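Local coordinates for CRISPR/cas2 protein (Pyrococcus horikoshii OT3, PDB 6K2E) that probably acts in CRISPR adaptive immunity as a small Cas2-family, RNA-binding protein, at residues I7-V12 / N33-G38. Sequence-based numbering, arbitrary orientation.
Sequences IVVYDV and NSVFEG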
loop_
_atom_site.group_PDB
_atom_site.type_symbol
_atom_site.label_atom_id
_atom_site.label_comp_id
_atom_site.label_asym_id
_atom_site.label_seq_id
_atom_site.Cartn_x
_atom_site.Cartn_y
_atom_site.Cartn_z
ATOM N N ILE A 7 3.290 6.592 0.528
ATOM C CA ILE A 7 2.246 5.706 0.008
ATOM C C ILE A 7 1.342 5.370 1.179
ATOM O O ILE A 7 1.823 4.905 2.218
ATOM C CB ILE A 7 2.796 4.406 -0.609
ATOM C CG1 ILE A 7 3.718 4.667 -1.781
ATOM C CG2 ILE A 7 1.661 3.519 -1.113
ATOM C CD1 ILE A 7 4.387 3.382 -2.257
ATOM N N VAL A 8 0.055 5.664 1.042
ATOM C CA VAL A 8 -0.926 5.538 2.120
ATOM C C VAL A 8 -1.956 4.485 1.737
ATOM O O VAL A 8 -2.596 4.590 0.684
ATOM C CB VAL A 8 -1.609 6.876 2.442
ATOM C CG1 VAL A 8 -2.821 6.661 3.307
ATOM C CG2 VAL A 8 -0.626 7.804 3.132
ATOM N N VAL A 9 -2.094 3.457 2.571
ATOM C CA VAL A 9 -3.147 2.457 2.432
ATOM C C VAL A 9 -4.008 2.525 3.680
ATOM O O VAL A 9 -3.492 2.357 4.793
ATOM C CB VAL A 9 -2.579 1.041 2.246
ATOM C CG1 VAL A 9 -3.632 0.144 1.710
ATOM C CG2 VAL A 9 -1.356 1.042 1.328
ATOM N N TYR A 10 -5.308 2.791 3.513
ATOM C CA TYR A 10 -6.199 2.844 4.670
ATOM C C TYR A 10 -7.149 1.660 4.701
ATOM O O TYR A 10 -7.495 1.073 3.679
ATOM C CB TYR A 10 -7.030 4.136 4.758
ATOM C CG TYR A 10 -8.077 4.343 3.689
ATOM C CD1 TYR A 10 -9.401 3.985 3.889
ATOM C CD2 TYR A 10 -7.742 4.936 2.496
ATOM C CE1 TYR A 10 -10.347 4.191 2.898
ATOM C CE2 TYR A 10 -8.666 5.159 1.533
ATOM C CZ TYR A 10 -9.962 4.783 1.721
ATOM O OH TYR A 10 -10.871 5.019 0.712
ATOM N N ASP A 11 -7.543 1.313 5.903
ATOM C CA ASP A 11 -8.537 0.286 6.144
ATOM C C ASP A 11 -9.379 0.805 7.307
ATOM O O ASP A 11 -8.947 0.767 8.460
ATOM C CB ASP A 11 -7.875 -1.039 6.430
ATOM C CG ASP A 11 -8.867 -2.127 6.654
ATOM O OD1 ASP A 11 -9.486 -2.557 5.657
ATOM O OD2 ASP A 11 -9.029 -2.538 7.827
ATOM N N VAL A 12 -10.497 1.453 6.981
ATOM C CA VAL A 12 -11.366 2.077 7.966
ATOM C C VAL A 12 -12.775 1.550 7.753
ATOM O O VAL A 12 -13.118 1.043 6.682
ATOM C CB VAL A 12 -11.340 3.628 7.942
ATOM C CG1 VAL A 12 -9.913 4.152 8.012
ATOM C CG2 VAL A 12 -12.074 4.201 6.753
ATOM N N ASN A 33 -8.109 2.088 -5.313
ATOM C CA ASN A 33 -9.228 1.950 -4.386
ATOM C C ASN A 33 -9.063 2.623 -3.026
ATOM O O ASN A 33 -9.821 3.528 -2.648
ATOM C CB ASN A 33 -9.463 0.446 -4.169
ATOM C CG ASN A 33 -9.366 -0.361 -5.465
ATOM O OD1 ASN A 33 -8.286 -0.825 -5.835
ATOM N ND2 ASN A 33 -10.489 -0.527 -6.161
ATOM N N SER A 34 -8.015 2.262 -2.323
ATOM C CA SER A 34 -7.787 2.843 -1.013
ATOM C C SER A 34 -6.309 3.194 -0.836
ATOM O O SER A 34 -5.813 3.295 0.295
ATOM C CB SER A 34 -8.322 1.889 0.055
ATOM O OG SER A 34 -7.573 1.958 1.242
ATOM N N VAL A 35 -5.619 3.429 -1.955
ATOM C CA VAL A 35 -4.195 3.732 -2.002
ATOM C C VAL A 35 -4.028 5.159 -2.519
ATOM O O VAL A 35 -4.590 5.520 -3.562
ATOM C CB VAL A 35 -3.431 2.736 -2.884
ATOM C CG1 VAL A 35 -1.961 3.159 -2.992
ATOM C CG2 VAL A 35 -3.559 1.320 -2.304
ATOM N N PHE A 36 -3.328 5.983 -1.745
ATOM C CA PHE A 36 -2.959 7.336 -2.132
ATOM C C PHE A 36 -1.441 7.483 -2.121
ATOM O O PHE A 36 -0.748 6.868 -1.302
ATOM C CB PHE A 36 -3.558 8.360 -1.181
ATOM C CG PHE A 36 -5.018 8.617 -1.392
ATOM C CD1 PHE A 36 -5.975 7.752 -0.876
ATOM C CD2 PHE A 36 -5.437 9.743 -2.086
ATOM C CE1 PHE A 36 -7.332 8.006 -1.074
ATOM C CE2 PHE A 36 -6.778 9.996 -2.286
ATOM C CZ PHE A 36 -7.722 9.135 -1.789
ATOM N N GLU A 37 -0.917 8.346 -2.983
ATOM C CA GLU A 37 0.524 8.560 -2.965
ATOM C C GLU A 37 0.857 9.971 -3.424
ATOM O O GLU A 37 0.014 10.679 -3.975
ATOM C CB GLU A 37 1.263 7.520 -3.823
ATOM C CG GLU A 37 0.729 7.368 -5.228
ATOM C CD GLU A 37 1.434 6.282 -6.012
ATOM O OE1 GLU A 37 2.675 6.321 -6.120
ATOM O OE2 GLU A 37 0.740 5.397 -6.543
ATOM N N GLY A 38 2.085 10.381 -3.153
ATOM C CA GLY A 38 2.577 11.659 -3.629
ATOM C C GLY A 38 3.619 12.257 -2.705
ATOM O O GLY A 38 3.901 11.753 -1.621
#
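Val8 and Phe36 form a hydrogen-bonded antiparallel pair where strand 7-11 runs beside strand 35-38, their directions 163° apart. Val8 N gives its hydrogen to Phe36 O at 2.8 Å, and Phe36 N returns one to Val8 O at 2.9 Å. Ile7 with Glu37 and Val9 with Val35 are the flanking non-hydrogen-bonded pairs. The pairing is carried on by a longer bond, 3.3 Å from Tyr10 N to Ser34 O. Beyond it, the side chain of Ser34 takes over the bonding. Its OG donates to Tyr10 O at 2.6 Å, from a position tilted out of the carbonyl plane.

Tyr10 places CG between its backbone N and carbonyl carbon (chi1 67°), which swings the ring alongside strand 35-38 and under Ser34. Ser34 CB sits over the ring face in a CH-pi contact, 3.8 Å from the centroid. Ser34 OG lies above the same ring, nearer its rim. Phe36 meets the ring edge to edge, CE1 to Tyr10 CE2 at 4.1 Å. An alanine in place of Tyr10 would probably leave Ser34 CB without its aromatic support and open a gap beside the Phe36 ring. On the other face of the sheet, Val35 lies side by side with Ile7 and Val9. Its CG1 reaches Ile7 CG2, and its CG2 reaches Val9 CG1.

The two strands are central in the antiparallel sheet of the ferredoxin-like Cas2 fold, between strands 29-32 and 61-67. Helix 17-27 packs on the Tyr10 and Phe36 face through Leu24. On the opposite face, Glu37 is salt-bridged to Arg31 and hydrogen-bonded to Tyr5. There Glu37 also hydrogen-bonds Tyr65 of the second subunit, and Ile7 and Val35 pack against that same tyrosine, placing this face at the dimer interface.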